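Local coordinates for protein Cry37AA1 (Bacillus thuringiensis, PDB 4RHZ) that binds calcium and forms a binary complex with Cry23Aa1, probably acting as the smaller, C2-fold partner of a two-component toxin, at residues Gly20-Thr32 / Ile70-Tyr82. Sequence-based numbering, arbitrary orientation.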
loop_
_atom_site.group_PDB
_atom_site.type_symbol
_atom_site.label_atom_id
_atom_site.label_comp_id
_atom_site.label_asym_id
_atom_site.label_seq_id
_atom_site.Cartn_x
_atom_site.Cartn_y
_atom_site.Cartn_z
ATOM N N GLY B 20 -19.365 3.016 15.009
ATOM C CA GLY B 20 -18.144 2.286 15.338
ATOM C C GLY B 20 -18.371 1.060 16.193
ATOM O O GLY B 20 -19.468 0.812 16.692
ATOM N N PRO B 21 -17.320 0.269 16.378
ATOM C CA PRO B 21 -17.498 -0.840 17.301
ATOM C C PRO B 21 -17.395 -0.403 18.789
ATOM O O PRO B 21 -17.055 0.772 19.090
ATOM C CB PRO B 21 -16.403 -1.829 16.881
ATOM C CG PRO B 21 -15.520 -1.115 15.922
ATOM C CD PRO B 21 -15.972 0.308 15.795
ATOM N N GLU B 22 -17.726 -1.334 19.690
ATOM C CA GLU B 22 -17.673 -1.102 21.122
ATOM C C GLU B 22 -16.697 -2.049 21.808
ATOM O O GLU B 22 -17.083 -2.952 22.562
ATOM C CB GLU B 22 -19.081 -1.169 21.712
ATOM C CG GLU B 22 -19.792 0.152 21.421
ATOM C CD GLU B 22 -21.161 -0.034 20.799
ATOM O OE1 GLU B 22 -21.378 0.567 19.709
ATOM O OE2 GLU B 22 -21.990 -0.777 21.399
ATOM N N PRO B 23 -15.411 -1.857 21.520
ATOM C CA PRO B 23 -14.501 -2.942 21.956
ATOM C C PRO B 23 -14.324 -2.942 23.480
ATOM O O PRO B 23 -14.225 -1.853 24.067
ATOM C CB PRO B 23 -13.186 -2.558 21.277
ATOM C CG PRO B 23 -13.269 -1.068 21.098
ATOM C CD PRO B 23 -14.718 -0.813 20.747
ATOM N N TYR B 24 -14.333 -4.111 24.119
ATOM C CA TYR B 24 -13.826 -4.193 25.471
ATOM C C TYR B 24 -12.756 -5.277 25.550
ATOM O O TYR B 24 -12.761 -6.221 24.754
ATOM C CB TYR B 24 -14.920 -4.515 26.485
ATOM C CG TYR B 24 -15.534 -5.901 26.355
ATOM C CD1 TYR B 24 -15.067 -6.967 27.126
ATOM C CD2 TYR B 24 -16.620 -6.138 25.487
ATOM C CE1 TYR B 24 -15.639 -8.251 27.033
ATOM C CE2 TYR B 24 -17.208 -7.418 25.386
ATOM C CZ TYR B 24 -16.710 -8.469 26.140
ATOM O OH TYR B 24 -17.287 -9.746 26.035
ATOM N N GLY B 25 -11.857 -5.149 26.526
ATOM C CA GLY B 25 -10.857 -6.179 26.868
ATOM C C GLY B 25 -9.550 -5.447 27.092
ATOM O O GLY B 25 -9.537 -4.438 27.801
ATOM N N TYR B 26 -8.464 -5.889 26.438
ATOM C CA TYR B 26 -7.174 -5.233 26.582
ATOM C C TYR B 26 -6.334 -5.505 25.342
ATOM O O TYR B 26 -6.589 -6.460 24.623
ATOM C CB TYR B 26 -6.434 -5.747 27.885
ATOM C CG TYR B 26 -6.084 -7.236 27.857
ATOM C CD1 TYR B 26 -4.941 -7.703 27.154
ATOM C CD2 TYR B 26 -6.900 -8.178 28.482
ATOM C CE1 TYR B 26 -4.629 -9.064 27.098
ATOM C CE2 TYR B 26 -6.561 -9.582 28.467
ATOM C CZ TYR B 26 -5.450 -9.985 27.740
ATOM O OH TYR B 26 -5.099 -11.309 27.663
ATOM N N ILE B 27 -5.306 -4.687 25.137
ATOM C CA ILE B 27 -4.224 -4.966 24.218
ATOM C C ILE B 27 -2.912 -4.661 24.975
ATOM O O ILE B 27 -2.788 -3.643 25.728
ATOM C CB ILE B 27 -4.314 -4.111 22.911
ATOM C CG1 ILE B 27 -5.620 -4.446 22.133
ATOM C CG2 ILE B 27 -3.062 -4.295 21.982
ATOM C CD1 ILE B 27 -6.081 -3.282 21.220
ATOM N N LYS B 28 -1.936 -5.529 24.791
ATOM C CA LYS B 28 -0.663 -5.383 25.489
ATOM C C LYS B 28 0.477 -5.490 24.520
ATOM O O LYS B 28 0.337 -6.084 23.473
ATOM C CB LYS B 28 -0.490 -6.482 26.521
ATOM C CG LYS B 28 -1.482 -6.349 27.661
ATOM C CD LYS B 28 -1.272 -7.478 28.663
ATOM C CE LYS B 28 -2.342 -7.434 29.743
ATOM N NZ LYS B 28 -2.135 -8.580 30.696
ATOM N N ALA B 29 1.606 -4.959 24.918
ATOM C CA ALA B 29 2.810 -5.032 24.150
ATOM C C ALA B 29 3.973 -5.535 25.045
ATOM O O ALA B 29 3.880 -5.477 26.300
ATOM C CB ALA B 29 3.118 -3.652 23.664
ATOM N N TYR B 30 5.068 -5.933 24.407
ATOM C CA TYR B 30 6.331 -6.148 25.095
ATOM C C TYR B 30 7.419 -5.994 24.068
ATOM O O TYR B 30 7.166 -6.185 22.865
ATOM C CB TYR B 30 6.400 -7.573 25.739
ATOM C CG TYR B 30 6.285 -8.793 24.783
ATOM C CD1 TYR B 30 7.402 -9.400 24.279
ATOM C CD2 TYR B 30 5.070 -9.349 24.469
ATOM C CE1 TYR B 30 7.324 -10.487 23.398
ATOM C CE2 TYR B 30 4.970 -10.471 23.641
ATOM C CZ TYR B 30 6.115 -11.024 23.107
ATOM O OH TYR B 30 6.074 -12.105 22.257
ATOM N N LEU B 31 8.637 -5.718 24.503
ATOM C CA LEU B 31 9.752 -5.660 23.583
ATOM C C LEU B 31 10.296 -7.030 23.190
ATOM O O LEU B 31 10.085 -7.499 22.044
ATOM C CB LEU B 31 10.871 -4.772 24.124
ATOM C CG LEU B 31 10.662 -3.253 23.920
ATOM C CD1 LEU B 31 9.249 -2.768 24.133
ATOM C CD2 LEU B 31 11.622 -2.403 24.831
ATOM N N THR B 32 10.984 -7.691 24.120
ATOM C CA THR B 32 11.629 -8.959 23.749
ATOM C C THR B 32 11.273 -10.064 24.672
ATOM O O THR B 32 11.409 -11.245 24.292
ATOM C CB THR B 32 13.128 -8.836 23.679
ATOM O OG1 THR B 32 13.573 -8.225 24.874
ATOM C CG2 THR B 32 13.560 -7.861 22.484
ATOM N N ILE B 70 14.842 0.862 20.324
ATOM C CA ILE B 70 13.847 -0.201 20.153
ATOM C C ILE B 70 13.558 -0.485 18.651
ATOM O O ILE B 70 13.073 0.375 17.911
ATOM C CB ILE B 70 12.570 0.206 20.912
ATOM C CG1 ILE B 70 12.984 0.547 22.353
ATOM C CG2 ILE B 70 11.510 -0.860 20.791
ATOM C CD1 ILE B 70 12.034 1.386 23.151
ATOM N N ASN B 71 13.840 -1.706 18.242
ATOM C CA ASN B 71 13.815 -2.245 16.896
ATOM C C ASN B 71 12.591 -3.148 16.699
ATOM O O ASN B 71 12.321 -3.604 15.600
ATOM C CB ASN B 71 15.078 -3.125 16.744
ATOM C CG ASN B 71 15.177 -4.226 17.856
ATOM O OD1 ASN B 71 15.149 -3.939 19.070
ATOM N ND2 ASN B 71 15.286 -5.478 17.428
ATOM N N GLN B 72 11.905 -3.466 17.790
ATOM C CA GLN B 72 10.952 -4.573 17.802
ATOM C C GLN B 72 9.880 -4.388 18.867
ATOM O O GLN B 72 10.175 -4.026 19.995
ATOM C CB GLN B 72 11.697 -5.906 18.105
ATOM C CG GLN B 72 10.853 -7.159 18.238
ATOM C CD GLN B 72 11.706 -8.464 18.462
ATOM O OE1 GLN B 72 12.599 -8.812 17.659
ATOM N NE2 GLN B 72 11.431 -9.156 19.560
ATOM N N MET B 73 8.635 -4.740 18.547
ATOM C CA MET B 73 7.632 -4.686 19.549
ATOM C C MET B 73 6.614 -5.700 19.185
ATOM O O MET B 73 6.333 -5.884 17.989
ATOM C CB MET B 73 7.114 -3.237 19.599
ATOM C CG MET B 73 6.043 -3.018 20.607
ATOM S SD MET B 73 6.163 -1.502 21.643
ATOM C CE MET B 73 7.329 -0.429 21.042
ATOM N N CYS B 74 6.068 -6.400 20.184
ATOM C CA CYS B 74 5.204 -7.501 19.934
ATOM C C CYS B 74 3.897 -7.192 20.572
ATOM O O CYS B 74 3.891 -6.602 21.634
ATOM C CB CYS B 74 5.823 -8.795 20.498
ATOM S SG CYS B 74 7.383 -9.237 19.691
ATOM N N PHE B 75 2.764 -7.576 19.964
ATOM C CA PHE B 75 1.476 -7.093 20.473
ATOM C C PHE B 75 0.526 -8.250 20.541
ATOM O O PHE B 75 0.607 -9.168 19.707
ATOM C CB PHE B 75 0.873 -6.033 19.528
ATOM C CG PHE B 75 1.706 -4.804 19.345
ATOM C CD1 PHE B 75 2.602 -4.709 18.283
ATOM C CD2 PHE B 75 1.562 -3.715 20.195
ATOM C CE1 PHE B 75 3.405 -3.559 18.102
ATOM C CE2 PHE B 75 2.314 -2.496 19.995
ATOM C CZ PHE B 75 3.265 -2.429 18.985
ATOM N N TYR B 76 -0.428 -8.203 21.460
ATOM C CA TYR B 76 -1.550 -9.163 21.421
ATOM C C TYR B 76 -2.691 -8.615 22.178
ATOM O O TYR B 76 -2.517 -7.694 22.972
ATOM C CB TYR B 76 -1.155 -10.496 22.056
ATOM C CG TYR B 76 -0.832 -10.476 23.574
ATOM C CD1 TYR B 76 -1.743 -10.970 24.477
ATOM C CD2 TYR B 76 0.394 -10.016 24.062
ATOM C CE1 TYR B 76 -1.465 -11.026 25.834
ATOM C CE2 TYR B 76 0.680 -10.044 25.438
ATOM C CZ TYR B 76 -0.265 -10.576 26.287
ATOM O OH TYR B 76 -0.076 -10.662 27.621
ATOM N N GLY B 77 -3.849 -9.213 21.989
ATOM C CA GLY B 77 -5.043 -8.629 22.519
ATOM C C GLY B 77 -6.071 -9.692 22.798
ATOM O O GLY B 77 -6.094 -10.761 22.135
ATOM N N ASP B 78 -6.909 -9.391 23.784
ATOM C CA ASP B 78 -8.146 -10.090 24.027
ATOM C C ASP B 78 -9.218 -9.020 23.866
ATOM O O ASP B 78 -9.503 -8.272 24.807
ATOM C CB ASP B 78 -8.214 -10.596 25.496
ATOM C CG ASP B 78 -9.429 -11.481 25.755
ATOM O OD1 ASP B 78 -10.445 -11.450 25.003
ATOM O OD2 ASP B 78 -9.311 -12.329 26.664
ATOM N N VAL B 79 -9.798 -8.928 22.683
ATOM C CA VAL B 79 -10.676 -7.795 22.332
ATOM C C VAL B 79 -11.973 -8.354 21.806
ATOM O O VAL B 79 -11.980 -9.145 20.877
ATOM C CB VAL B 79 -10.008 -6.872 21.270
ATOM C CG1 VAL B 79 -10.895 -5.642 20.932
ATOM C CG2 VAL B 79 -8.626 -6.432 21.741
ATOM N N LYS B 80 -13.053 -7.900 22.414
ATOM C CA LYS B 80 -14.389 -8.319 22.106
ATOM C C LYS B 80 -15.475 -7.283 21.907
ATOM O O LYS B 80 -15.487 -6.137 22.350
ATOM C CB LYS B 80 -14.907 -9.287 23.157
ATOM C CG LYS B 80 -14.220 -10.581 23.229
ATOM C CD LYS B 80 -14.749 -11.398 24.325
ATOM C CE LYS B 80 -13.728 -12.336 24.795
ATOM N NZ LYS B 80 -14.310 -13.505 25.393
ATOM N N GLU B 81 -16.436 -7.790 21.197
ATOM C CA GLU B 81 -17.696 -7.170 21.017
ATOM C C GLU B 81 -18.799 -8.020 21.566
ATOM O O GLU B 81 -18.959 -9.334 21.378
ATOM C CB GLU B 81 -17.965 -6.495 19.703
ATOM C CG GLU B 81 -18.495 -5.125 19.945
ATOM C CD GLU B 81 -18.941 -4.436 18.702
ATOM O OE1 GLU B 81 -18.181 -3.688 18.121
ATOM O OE2 GLU B 81 -20.069 -4.642 18.305
ATOM N N TYR B 82 -19.624 -7.158 22.147
ATOM C CA TYR B 82 -20.745 -7.338 23.027
ATOM C C TYR B 82 -21.742 -8.266 22.489
ATOM O O TYR B 82 -22.121 -8.218 21.348
ATOM C CB TYR B 82 -21.467 -5.991 23.201
ATOM C CG TYR B 82 -21.594 -5.118 21.934
ATOM C CD1 TYR B 82 -20.572 -4.274 21.559
ATOM C CD2 TYR B 82 -22.726 -5.129 21.140
ATOM C CE1 TYR B 82 -20.650 -3.485 20.437
ATOM C CE2 TYR B 82 -22.812 -4.317 20.005
ATOM C CZ TYR B 82 -21.754 -3.493 19.665
ATOM O OH TYR B 82 -21.756 -2.673 18.556
HETATM O O HOH W 1 -7.242 -12.833 28.211
HETATM O O HOH W 2 -2.817 -11.321 29.601
#
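Tyr30 lays one ring face over Cys74, whose CB sits 3.6 Å from the centroid of the Tyr30 ring. Cys74 SG lies oblique to the same ring at 4.5 Å from its centroid and is tied to Cys99 by a disulfide. The Tyr30 hydroxyl hydrogen-bonds to Thr247 of the Cry23AA1 chain. The same overlap recurs along this face: Asp78 CB lies under the Tyr26 ring and Lys80 CB under the Tyr24 ring, each 3.9 Å from the ring centroid. All three tyrosines hold CG between the backbone N and the carbonyl carbon (chi1 60° to 67°), which swings each ring across to the neighbouring strand. Tyr76 has the same torsion but leans the other way, from strand 73-81 over Lys28 CB, while its CE1 meets the edge of the Tyr26 ring. One water joins Tyr26 OH to Asp78 OD2. A second links Tyr26 OH and Lys28 NZ, with a weak bond to Tyr76 OH, whose main partner is Asp37.

On the other face Ile27 CG1 packs on Val79 CG2 at 3.6 Å, and Ala29 CB meets Phe75 CD2 at 3.8 Å. Ile27 and Phe75 also reach strand 115-125 of the second sheet. Paired backbone hydrogen bonds join Tyr24 to Lys80, Tyr26 to Asp78, Lys28 to Tyr76 and Tyr30 to Cys74. Tyr24 extends the pairing past the corner at Gly25. Strands 26-30 and 73-81 are the inner, antiparallel strands of one sheet in a C2-type beta sandwich.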